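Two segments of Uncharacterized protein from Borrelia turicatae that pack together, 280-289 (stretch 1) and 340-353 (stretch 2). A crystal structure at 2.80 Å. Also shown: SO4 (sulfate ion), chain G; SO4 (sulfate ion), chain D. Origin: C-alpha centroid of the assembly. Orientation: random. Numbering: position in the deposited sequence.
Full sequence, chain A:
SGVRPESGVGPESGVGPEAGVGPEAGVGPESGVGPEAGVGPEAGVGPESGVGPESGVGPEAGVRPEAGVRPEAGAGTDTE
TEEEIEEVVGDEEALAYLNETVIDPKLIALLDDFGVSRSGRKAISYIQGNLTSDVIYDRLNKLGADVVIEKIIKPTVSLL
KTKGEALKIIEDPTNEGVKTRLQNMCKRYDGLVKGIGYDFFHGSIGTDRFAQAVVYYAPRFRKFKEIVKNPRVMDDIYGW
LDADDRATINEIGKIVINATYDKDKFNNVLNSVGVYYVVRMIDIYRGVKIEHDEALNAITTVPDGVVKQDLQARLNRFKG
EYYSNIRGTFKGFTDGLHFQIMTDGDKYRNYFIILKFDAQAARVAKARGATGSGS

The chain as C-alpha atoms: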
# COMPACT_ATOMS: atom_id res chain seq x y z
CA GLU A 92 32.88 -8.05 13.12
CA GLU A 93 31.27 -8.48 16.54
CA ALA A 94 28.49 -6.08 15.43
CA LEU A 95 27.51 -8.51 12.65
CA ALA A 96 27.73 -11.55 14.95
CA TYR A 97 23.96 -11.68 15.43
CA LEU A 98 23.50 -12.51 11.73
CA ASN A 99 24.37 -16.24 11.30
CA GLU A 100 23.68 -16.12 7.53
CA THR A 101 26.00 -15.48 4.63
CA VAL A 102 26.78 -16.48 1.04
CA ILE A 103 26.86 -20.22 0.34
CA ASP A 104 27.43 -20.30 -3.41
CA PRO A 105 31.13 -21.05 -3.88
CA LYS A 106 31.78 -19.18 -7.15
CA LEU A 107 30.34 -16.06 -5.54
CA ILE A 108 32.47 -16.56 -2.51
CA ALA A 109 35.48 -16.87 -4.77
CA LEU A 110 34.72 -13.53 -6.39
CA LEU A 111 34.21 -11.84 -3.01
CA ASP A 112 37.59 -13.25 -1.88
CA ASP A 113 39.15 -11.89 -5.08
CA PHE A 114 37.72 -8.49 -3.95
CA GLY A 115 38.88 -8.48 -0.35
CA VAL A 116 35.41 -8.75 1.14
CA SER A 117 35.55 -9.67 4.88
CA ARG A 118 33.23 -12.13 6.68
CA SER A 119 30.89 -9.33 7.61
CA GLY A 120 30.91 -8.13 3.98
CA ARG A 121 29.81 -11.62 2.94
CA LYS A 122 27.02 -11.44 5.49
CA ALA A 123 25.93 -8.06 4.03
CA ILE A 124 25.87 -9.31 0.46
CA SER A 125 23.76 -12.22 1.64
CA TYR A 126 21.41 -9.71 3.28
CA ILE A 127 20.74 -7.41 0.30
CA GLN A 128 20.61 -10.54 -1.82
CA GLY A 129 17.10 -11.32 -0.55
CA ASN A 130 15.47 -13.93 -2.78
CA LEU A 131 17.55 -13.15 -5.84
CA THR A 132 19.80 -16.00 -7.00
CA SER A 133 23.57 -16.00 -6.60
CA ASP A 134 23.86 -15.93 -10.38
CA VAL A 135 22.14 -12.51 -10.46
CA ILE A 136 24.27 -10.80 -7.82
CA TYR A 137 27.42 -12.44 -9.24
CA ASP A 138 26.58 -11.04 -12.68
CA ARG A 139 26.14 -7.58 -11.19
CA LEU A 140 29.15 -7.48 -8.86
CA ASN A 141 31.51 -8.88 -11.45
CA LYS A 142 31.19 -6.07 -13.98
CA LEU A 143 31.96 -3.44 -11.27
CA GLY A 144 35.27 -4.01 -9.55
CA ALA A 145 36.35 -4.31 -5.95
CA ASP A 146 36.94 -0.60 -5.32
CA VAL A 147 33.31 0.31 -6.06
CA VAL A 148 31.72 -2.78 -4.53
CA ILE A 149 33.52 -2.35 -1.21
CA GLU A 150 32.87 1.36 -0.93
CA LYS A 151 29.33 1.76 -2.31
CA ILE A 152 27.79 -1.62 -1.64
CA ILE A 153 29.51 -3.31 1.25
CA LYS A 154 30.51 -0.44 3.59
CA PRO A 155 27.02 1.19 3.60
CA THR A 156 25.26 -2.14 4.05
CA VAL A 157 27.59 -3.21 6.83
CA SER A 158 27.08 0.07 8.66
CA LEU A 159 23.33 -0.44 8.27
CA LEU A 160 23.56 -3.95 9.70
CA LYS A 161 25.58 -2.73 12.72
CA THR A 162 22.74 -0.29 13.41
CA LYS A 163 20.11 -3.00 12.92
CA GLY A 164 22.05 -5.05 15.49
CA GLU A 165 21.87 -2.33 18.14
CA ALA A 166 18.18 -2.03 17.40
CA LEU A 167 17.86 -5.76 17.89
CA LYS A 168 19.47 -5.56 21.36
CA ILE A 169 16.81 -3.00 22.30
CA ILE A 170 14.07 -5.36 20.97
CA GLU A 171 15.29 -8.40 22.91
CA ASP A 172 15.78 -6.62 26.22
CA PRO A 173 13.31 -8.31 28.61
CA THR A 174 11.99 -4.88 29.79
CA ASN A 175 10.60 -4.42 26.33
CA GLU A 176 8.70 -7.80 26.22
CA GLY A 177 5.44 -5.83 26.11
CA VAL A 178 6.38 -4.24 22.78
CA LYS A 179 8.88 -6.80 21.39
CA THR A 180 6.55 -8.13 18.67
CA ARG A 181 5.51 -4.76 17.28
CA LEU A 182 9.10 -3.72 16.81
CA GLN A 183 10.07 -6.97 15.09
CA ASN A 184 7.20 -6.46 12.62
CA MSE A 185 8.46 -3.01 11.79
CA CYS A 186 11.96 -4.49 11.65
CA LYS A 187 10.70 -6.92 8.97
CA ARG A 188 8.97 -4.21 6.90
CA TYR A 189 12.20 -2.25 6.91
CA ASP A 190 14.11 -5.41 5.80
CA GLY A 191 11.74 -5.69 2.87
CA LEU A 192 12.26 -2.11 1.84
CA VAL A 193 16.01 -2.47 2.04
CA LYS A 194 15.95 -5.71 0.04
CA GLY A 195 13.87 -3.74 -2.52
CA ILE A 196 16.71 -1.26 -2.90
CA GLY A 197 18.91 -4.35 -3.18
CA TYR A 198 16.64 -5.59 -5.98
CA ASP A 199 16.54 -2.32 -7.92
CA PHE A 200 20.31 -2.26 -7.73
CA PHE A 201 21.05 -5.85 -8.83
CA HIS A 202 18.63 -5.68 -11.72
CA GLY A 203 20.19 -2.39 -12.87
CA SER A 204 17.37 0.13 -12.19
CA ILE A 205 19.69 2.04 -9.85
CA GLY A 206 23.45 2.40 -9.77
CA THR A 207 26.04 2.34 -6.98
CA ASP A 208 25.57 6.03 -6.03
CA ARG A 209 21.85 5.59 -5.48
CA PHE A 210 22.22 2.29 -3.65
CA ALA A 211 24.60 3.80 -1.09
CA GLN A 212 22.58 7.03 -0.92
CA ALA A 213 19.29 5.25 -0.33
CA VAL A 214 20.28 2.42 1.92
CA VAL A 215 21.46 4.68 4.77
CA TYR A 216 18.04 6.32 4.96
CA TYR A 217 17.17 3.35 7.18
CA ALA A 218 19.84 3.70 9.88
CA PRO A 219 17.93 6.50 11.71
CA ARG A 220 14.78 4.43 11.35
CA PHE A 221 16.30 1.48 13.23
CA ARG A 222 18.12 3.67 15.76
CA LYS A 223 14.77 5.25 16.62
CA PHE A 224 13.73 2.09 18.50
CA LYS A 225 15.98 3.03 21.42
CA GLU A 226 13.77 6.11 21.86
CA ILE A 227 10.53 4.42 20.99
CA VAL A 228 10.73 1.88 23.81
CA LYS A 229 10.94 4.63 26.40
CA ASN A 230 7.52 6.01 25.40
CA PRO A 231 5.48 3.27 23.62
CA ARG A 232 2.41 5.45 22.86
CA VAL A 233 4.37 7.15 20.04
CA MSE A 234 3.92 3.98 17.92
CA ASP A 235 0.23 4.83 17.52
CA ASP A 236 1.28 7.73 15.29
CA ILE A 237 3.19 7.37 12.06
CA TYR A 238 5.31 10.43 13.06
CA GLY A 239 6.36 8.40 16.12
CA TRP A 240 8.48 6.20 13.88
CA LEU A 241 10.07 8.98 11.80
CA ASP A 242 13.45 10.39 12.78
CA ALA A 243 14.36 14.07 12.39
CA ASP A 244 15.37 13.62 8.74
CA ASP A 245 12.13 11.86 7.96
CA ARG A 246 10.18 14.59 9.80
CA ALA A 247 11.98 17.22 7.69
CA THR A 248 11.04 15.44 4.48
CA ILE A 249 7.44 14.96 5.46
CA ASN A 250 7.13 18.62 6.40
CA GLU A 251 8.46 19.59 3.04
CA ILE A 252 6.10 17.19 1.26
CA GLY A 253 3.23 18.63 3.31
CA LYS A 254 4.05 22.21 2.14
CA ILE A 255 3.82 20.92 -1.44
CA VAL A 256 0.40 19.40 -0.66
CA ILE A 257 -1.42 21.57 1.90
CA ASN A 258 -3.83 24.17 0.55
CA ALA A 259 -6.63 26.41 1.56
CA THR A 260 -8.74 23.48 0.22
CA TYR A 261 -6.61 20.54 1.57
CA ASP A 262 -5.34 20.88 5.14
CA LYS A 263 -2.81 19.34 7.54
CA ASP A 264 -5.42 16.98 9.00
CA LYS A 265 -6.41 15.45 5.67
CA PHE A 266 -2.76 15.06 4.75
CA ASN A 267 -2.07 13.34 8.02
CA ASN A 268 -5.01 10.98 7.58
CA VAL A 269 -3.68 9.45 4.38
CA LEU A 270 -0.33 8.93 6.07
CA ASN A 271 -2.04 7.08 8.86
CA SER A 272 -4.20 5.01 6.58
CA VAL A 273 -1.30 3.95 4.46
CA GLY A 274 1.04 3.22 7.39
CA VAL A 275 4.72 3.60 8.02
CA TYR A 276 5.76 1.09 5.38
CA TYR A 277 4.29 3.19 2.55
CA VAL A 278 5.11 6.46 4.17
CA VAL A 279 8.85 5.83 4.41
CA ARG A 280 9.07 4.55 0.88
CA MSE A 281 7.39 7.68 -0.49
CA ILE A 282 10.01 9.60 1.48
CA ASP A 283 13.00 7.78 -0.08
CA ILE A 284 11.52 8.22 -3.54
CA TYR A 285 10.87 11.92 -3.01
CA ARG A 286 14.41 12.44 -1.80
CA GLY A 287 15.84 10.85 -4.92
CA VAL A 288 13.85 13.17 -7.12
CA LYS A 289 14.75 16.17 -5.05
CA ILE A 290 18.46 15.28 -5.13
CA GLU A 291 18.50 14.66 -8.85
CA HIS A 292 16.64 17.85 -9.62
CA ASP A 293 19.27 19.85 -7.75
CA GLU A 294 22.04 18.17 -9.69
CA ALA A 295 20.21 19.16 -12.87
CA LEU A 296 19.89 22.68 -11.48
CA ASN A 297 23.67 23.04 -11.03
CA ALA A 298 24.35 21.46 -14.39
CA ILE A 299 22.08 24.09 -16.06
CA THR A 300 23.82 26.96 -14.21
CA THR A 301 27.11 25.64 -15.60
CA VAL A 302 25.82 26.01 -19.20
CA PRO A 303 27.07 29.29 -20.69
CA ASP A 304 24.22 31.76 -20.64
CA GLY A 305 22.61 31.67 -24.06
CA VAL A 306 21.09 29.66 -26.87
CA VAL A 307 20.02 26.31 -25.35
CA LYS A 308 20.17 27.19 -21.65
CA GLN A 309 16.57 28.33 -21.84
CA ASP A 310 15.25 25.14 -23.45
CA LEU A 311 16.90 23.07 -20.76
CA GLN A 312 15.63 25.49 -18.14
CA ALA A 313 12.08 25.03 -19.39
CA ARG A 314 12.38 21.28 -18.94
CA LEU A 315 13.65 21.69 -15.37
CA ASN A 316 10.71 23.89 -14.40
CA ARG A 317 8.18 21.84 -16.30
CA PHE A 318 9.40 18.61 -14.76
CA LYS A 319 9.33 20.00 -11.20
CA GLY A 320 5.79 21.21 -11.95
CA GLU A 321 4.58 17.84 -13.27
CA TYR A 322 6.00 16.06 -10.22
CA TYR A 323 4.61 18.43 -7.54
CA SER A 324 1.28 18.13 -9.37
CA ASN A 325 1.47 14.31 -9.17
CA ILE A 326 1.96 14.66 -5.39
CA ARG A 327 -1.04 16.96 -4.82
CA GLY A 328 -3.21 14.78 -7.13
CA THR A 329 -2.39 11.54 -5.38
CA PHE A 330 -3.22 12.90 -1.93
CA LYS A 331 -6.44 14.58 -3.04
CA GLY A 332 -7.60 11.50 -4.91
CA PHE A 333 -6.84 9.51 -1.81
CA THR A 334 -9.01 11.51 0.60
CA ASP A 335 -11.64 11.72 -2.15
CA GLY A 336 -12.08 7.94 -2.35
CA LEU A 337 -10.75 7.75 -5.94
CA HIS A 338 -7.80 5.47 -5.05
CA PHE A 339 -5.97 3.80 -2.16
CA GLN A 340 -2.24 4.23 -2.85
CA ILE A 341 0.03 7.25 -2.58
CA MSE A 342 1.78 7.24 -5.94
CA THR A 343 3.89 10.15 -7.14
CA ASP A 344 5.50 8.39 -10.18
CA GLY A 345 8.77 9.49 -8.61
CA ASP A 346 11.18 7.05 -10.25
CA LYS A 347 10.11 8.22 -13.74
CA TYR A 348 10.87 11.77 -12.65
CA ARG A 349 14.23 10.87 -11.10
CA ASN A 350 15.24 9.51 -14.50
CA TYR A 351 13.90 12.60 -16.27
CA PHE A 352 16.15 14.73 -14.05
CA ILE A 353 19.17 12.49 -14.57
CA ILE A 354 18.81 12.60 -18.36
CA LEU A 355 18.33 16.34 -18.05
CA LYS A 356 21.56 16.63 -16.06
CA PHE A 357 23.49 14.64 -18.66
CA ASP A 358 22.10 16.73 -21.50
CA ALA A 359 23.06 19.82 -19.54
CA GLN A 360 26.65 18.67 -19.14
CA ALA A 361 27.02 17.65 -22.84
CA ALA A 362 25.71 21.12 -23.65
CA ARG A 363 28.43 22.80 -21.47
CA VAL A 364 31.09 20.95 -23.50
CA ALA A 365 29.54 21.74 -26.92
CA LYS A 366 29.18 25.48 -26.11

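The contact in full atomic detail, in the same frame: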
# COMPACT_ATOMS: atom_id res chain seq x y z
N ARG A 280 8.67 4.72 2.25
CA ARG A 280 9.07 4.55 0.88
C ARG A 280 8.80 5.80 0.02
O ARG A 280 9.62 6.18 -0.79
CB ARG A 280 8.41 3.34 0.30
CG ARG A 280 9.00 3.00 -1.03
CD ARG A 280 8.50 1.67 -1.52
NE ARG A 280 9.17 1.37 -2.78
CZ ARG A 280 8.67 1.67 -3.97
NH1 ARG A 280 9.35 1.35 -5.05
NH2 ARG A 280 7.49 2.28 -4.09
N MSE A 281 7.68 6.46 0.24
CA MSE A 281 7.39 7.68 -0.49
C MSE A 281 8.43 8.71 -0.15
O MSE A 281 8.73 9.55 -0.97
CB MSE A 281 6.04 8.18 -0.08
CG MSE A 281 5.80 9.55 -0.69
SE MSE A 281 4.28 10.41 0.24
CE MSE A 281 5.06 11.15 1.87
N ILE A 282 9.00 8.64 1.04
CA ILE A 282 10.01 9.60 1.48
C ILE A 282 11.34 9.40 0.74
O ILE A 282 11.94 10.38 0.27
CB ILE A 282 10.25 9.54 3.02
CG1 ILE A 282 8.98 9.91 3.78
CG2 ILE A 282 11.39 10.46 3.45
CD1 ILE A 282 9.15 10.00 5.27
N ASP A 283 11.80 8.14 0.67
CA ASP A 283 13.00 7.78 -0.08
C ASP A 283 12.83 8.25 -1.53
O ASP A 283 13.70 8.94 -2.07
CB ASP A 283 13.28 6.27 -0.05
CG ASP A 283 13.43 5.69 1.36
OD1 ASP A 283 13.80 6.43 2.32
OD2 ASP A 283 13.19 4.45 1.48
N ILE A 284 11.69 7.90 -2.14
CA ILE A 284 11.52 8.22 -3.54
C ILE A 284 11.62 9.73 -3.74
O ILE A 284 12.35 10.19 -4.60
CB ILE A 284 10.20 7.70 -4.06
CG1 ILE A 284 10.30 6.19 -4.27
CG2 ILE A 284 9.82 8.42 -5.34
CD1 ILE A 284 9.01 5.42 -4.02
N TYR A 285 10.89 10.48 -2.91
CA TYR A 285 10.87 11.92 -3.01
C TYR A 285 12.28 12.48 -2.92
O TYR A 285 12.64 13.40 -3.65
CB TYR A 285 10.03 12.51 -1.88
CG TYR A 285 10.09 14.02 -1.85
CD1 TYR A 285 9.36 14.78 -2.77
CD2 TYR A 285 10.91 14.68 -0.94
CE1 TYR A 285 9.43 16.15 -2.77
CE2 TYR A 285 11.00 16.05 -0.93
CZ TYR A 285 10.25 16.78 -1.85
OH TYR A 285 10.32 18.14 -1.82
N ARG A 286 13.06 11.94 -2.01
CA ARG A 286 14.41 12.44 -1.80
C ARG A 286 15.28 12.25 -3.01
O ARG A 286 16.11 13.11 -3.30
CB ARG A 286 15.06 11.75 -0.62
CG ARG A 286 14.49 12.14 0.70
CD ARG A 286 15.26 11.44 1.78
NE ARG A 286 14.75 11.82 3.07
CZ ARG A 286 14.79 11.06 4.16
NH1 ARG A 286 15.28 9.83 4.12
NH2 ARG A 286 14.28 11.53 5.29
N GLY A 287 15.10 11.13 -3.70
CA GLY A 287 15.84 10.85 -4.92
C GLY A 287 15.52 11.89 -5.97
O GLY A 287 16.43 12.43 -6.62
N VAL A 288 14.24 12.21 -6.12
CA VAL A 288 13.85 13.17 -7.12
C VAL A 288 14.39 14.54 -6.78
O VAL A 288 14.88 15.26 -7.64
CB VAL A 288 12.34 13.27 -7.25
CG1 VAL A 288 12.01 14.25 -8.36
CG2 VAL A 288 11.75 11.89 -7.52
N LYS A 289 14.31 14.89 -5.50
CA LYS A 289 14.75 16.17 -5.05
C LYS A 289 16.24 16.27 -5.29
O LYS A 289 16.69 17.28 -5.80
CB LYS A 289 14.44 16.34 -3.58
CG LYS A 289 15.33 17.35 -2.87
CD LYS A 289 14.87 17.62 -1.44
CE LYS A 289 14.94 19.11 -1.11
NZ LYS A 289 15.98 19.49 -0.11
N GLN A 340 -3.72 4.29 -2.88
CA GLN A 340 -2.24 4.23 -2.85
C GLN A 340 -1.67 5.63 -3.06
O GLN A 340 -2.13 6.35 -3.97
CB GLN A 340 -1.71 3.35 -3.99
CG GLN A 340 -2.53 2.17 -4.45
CD GLN A 340 -1.97 0.86 -3.96
OE1 GLN A 340 -0.83 0.81 -3.50
NE2 GLN A 340 -2.78 -0.19 -4.03
N ILE A 341 -0.68 6.02 -2.26
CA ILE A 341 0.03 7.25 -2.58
C ILE A 341 1.03 6.91 -3.65
O ILE A 341 1.94 6.12 -3.41
CB ILE A 341 0.87 7.77 -1.43
CG1 ILE A 341 0.03 8.02 -0.21
CG2 ILE A 341 1.58 9.06 -1.84
CD1 ILE A 341 0.94 8.19 0.99
N MSE A 342 0.87 7.51 -4.83
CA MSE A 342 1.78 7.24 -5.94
C MSE A 342 2.14 8.48 -6.69
O MSE A 342 1.31 9.04 -7.40
CB MSE A 342 1.09 6.26 -6.86
CG MSE A 342 1.28 4.82 -6.37
SE MSE A 342 0.11 3.79 -7.59
CE MSE A 342 -1.50 4.93 -7.86
N THR A 343 3.40 8.89 -6.55
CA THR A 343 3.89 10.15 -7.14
C THR A 343 4.60 9.99 -8.50
O THR A 343 5.05 10.99 -9.09
CB THR A 343 4.88 10.83 -6.20
OG1 THR A 343 6.07 10.06 -6.16
CG2 THR A 343 4.30 10.91 -4.80
N ASP A 344 4.71 8.74 -8.98
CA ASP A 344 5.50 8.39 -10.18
C ASP A 344 6.92 8.97 -10.10
O ASP A 344 7.44 9.56 -11.05
CB ASP A 344 4.77 8.82 -11.46
CG ASP A 344 4.74 7.73 -12.53
OD1 ASP A 344 5.17 6.58 -12.25
OD2 ASP A 344 4.28 8.03 -13.65
N GLY A 345 7.54 8.79 -8.94
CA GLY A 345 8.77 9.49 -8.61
C GLY A 345 10.00 8.96 -9.32
O GLY A 345 10.88 9.74 -9.67
N ASP A 346 10.06 7.65 -9.53
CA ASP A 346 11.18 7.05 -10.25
C ASP A 346 11.31 7.62 -11.67
O ASP A 346 12.38 8.07 -12.08
CB ASP A 346 11.08 5.52 -10.25
CG ASP A 346 12.39 4.84 -10.58
OD1 ASP A 346 13.47 5.49 -10.53
OD2 ASP A 346 12.35 3.64 -10.90
N LYS A 347 10.18 7.64 -12.39
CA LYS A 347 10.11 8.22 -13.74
C LYS A 347 10.70 9.64 -13.75
O LYS A 347 11.42 10.01 -14.67
CB LYS A 347 8.65 8.23 -14.22
CG LYS A 347 8.34 8.95 -15.52
CD LYS A 347 6.84 8.90 -15.81
CE LYS A 347 6.49 9.25 -17.25
NZ LYS A 347 5.17 8.69 -17.68
N TYR A 348 10.42 10.40 -12.71
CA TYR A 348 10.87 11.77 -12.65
C TYR A 348 12.32 11.90 -12.22
O TYR A 348 13.00 12.86 -12.60
CB TYR A 348 9.88 12.64 -11.83
CG TYR A 348 8.64 13.00 -12.66
CD1 TYR A 348 7.64 12.05 -12.94
CD2 TYR A 348 8.50 14.27 -13.24
CE1 TYR A 348 6.54 12.36 -13.74
CE2 TYR A 348 7.40 14.60 -14.03
CZ TYR A 348 6.43 13.65 -14.28
OH TYR A 348 5.35 13.98 -15.04
N ARG A 349 12.80 10.93 -11.45
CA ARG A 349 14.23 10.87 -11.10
C ARG A 349 15.06 10.69 -12.38
O ARG A 349 16.04 11.40 -12.60
CB ARG A 349 14.52 9.74 -10.13
CG ARG A 349 15.94 9.72 -9.63
CD ARG A 349 16.18 8.60 -8.63
NE ARG A 349 17.62 8.35 -8.51
CZ ARG A 349 18.26 7.35 -9.11
NH1 ARG A 349 17.64 6.44 -9.89
NH2 ARG A 349 19.55 7.27 -8.93
N ASN A 350 14.61 9.76 -13.22
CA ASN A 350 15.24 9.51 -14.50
C ASN A 350 15.19 10.72 -15.41
O ASN A 350 16.21 11.10 -16.00
CB ASN A 350 14.65 8.26 -15.16
CG ASN A 350 15.05 6.97 -14.43
OD1 ASN A 350 15.89 6.96 -13.54
ND2 ASN A 350 14.43 5.87 -14.82
N TYR A 351 14.02 11.36 -15.50
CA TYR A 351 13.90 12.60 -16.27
C TYR A 351 14.96 13.62 -15.84
O TYR A 351 15.64 14.18 -16.70
CB TYR A 351 12.49 13.16 -16.21
CG TYR A 351 11.47 12.40 -17.05
CD1 TYR A 351 11.77 11.15 -17.62
CD2 TYR A 351 10.20 12.93 -17.25
CE1 TYR A 351 10.82 10.46 -18.37
CE2 TYR A 351 9.24 12.25 -18.01
CZ TYR A 351 9.55 11.02 -18.56
OH TYR A 351 8.61 10.35 -19.31
N PHE A 352 15.14 13.79 -14.54
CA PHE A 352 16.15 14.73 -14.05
C PHE A 352 17.57 14.31 -14.33
O PHE A 352 18.45 15.16 -14.49
CB PHE A 352 15.98 15.04 -12.55
CG PHE A 352 14.82 15.92 -12.25
CD1 PHE A 352 14.75 17.19 -12.78
CD2 PHE A 352 13.78 15.48 -11.45
CE1 PHE A 352 13.67 18.02 -12.51
CE2 PHE A 352 12.69 16.29 -11.19
CZ PHE A 352 12.64 17.56 -11.71
N ILE A 353 17.82 13.00 -14.35
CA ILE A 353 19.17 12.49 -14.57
C ILE A 353 19.54 12.73 -16.04
O ILE A 353 20.60 13.30 -16.33
CB ILE A 353 19.30 11.01 -14.16
CG1 ILE A 353 19.38 10.94 -12.64
CG2 ILE A 353 20.56 10.38 -14.72
CD1 ILE A 353 19.27 9.53 -12.06
S SO4 G . 5.70 5.75 -7.23
O1 SO4 G . 6.99 5.89 -7.98
O2 SO4 G . 5.56 6.99 -6.40
O3 SO4 G . 5.66 4.55 -6.33
O4 SO4 G . 4.62 5.54 -8.25
S SO4 D . 22.49 6.14 -9.89
O1 SO4 D . 22.71 6.49 -11.34
O2 SO4 D . 22.27 7.40 -9.14
O3 SO4 D . 23.63 5.48 -9.21
O4 SO4 D . 21.32 5.22 -9.87

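Stretch 1 is helical throughout; stretch 2 runs in as a loop, extended through Met342, and enters a helix at Gly345. The two helices lie nearly parallel, 16° apart, with axes approaching to 8.6 Å. No hydrogen bond crosses between the stretches; within each helix the backbone bonds run i to i+4 (Val288 N to Ile284 O, 3.2 Å; Arg349 N to Gly345 O, 2.9 Å), and packing holds the contact. Along stretch 1, Arg280 does not touch stretch 2; its NH2 lies 3.7 Å from O3 of the chain G sulfate, too long to be called a hydrogen bond; that sulfate accepts hydrogen bonds from Thr343 N (to O2, 2.9 Å) and Gly345 N (to O1, 3.1 Å), the latter at the start of the second helix. Selenomethionine Met281 meets the loop, its SE 3.7 Å from Ile341 CG2, an apolar pairing. One turn on, Ile284 CG2 lies 3.6 Å from Gly345 CA; a CB on Gly345 would clash with that methyl, so the glycine permits the close approach. Gly287 likewise brings backbone close to a side chain, its O 4.1 Å from Arg349 CG. Val288 is the knob, seated among Gly345, Tyr348, Arg349 and Phe352: its CG2 is 3.2 Å from Gly345 O, and its CG1 touches the edge of the Phe352 ring, 3.6 Å from CE2. Lys289 points away.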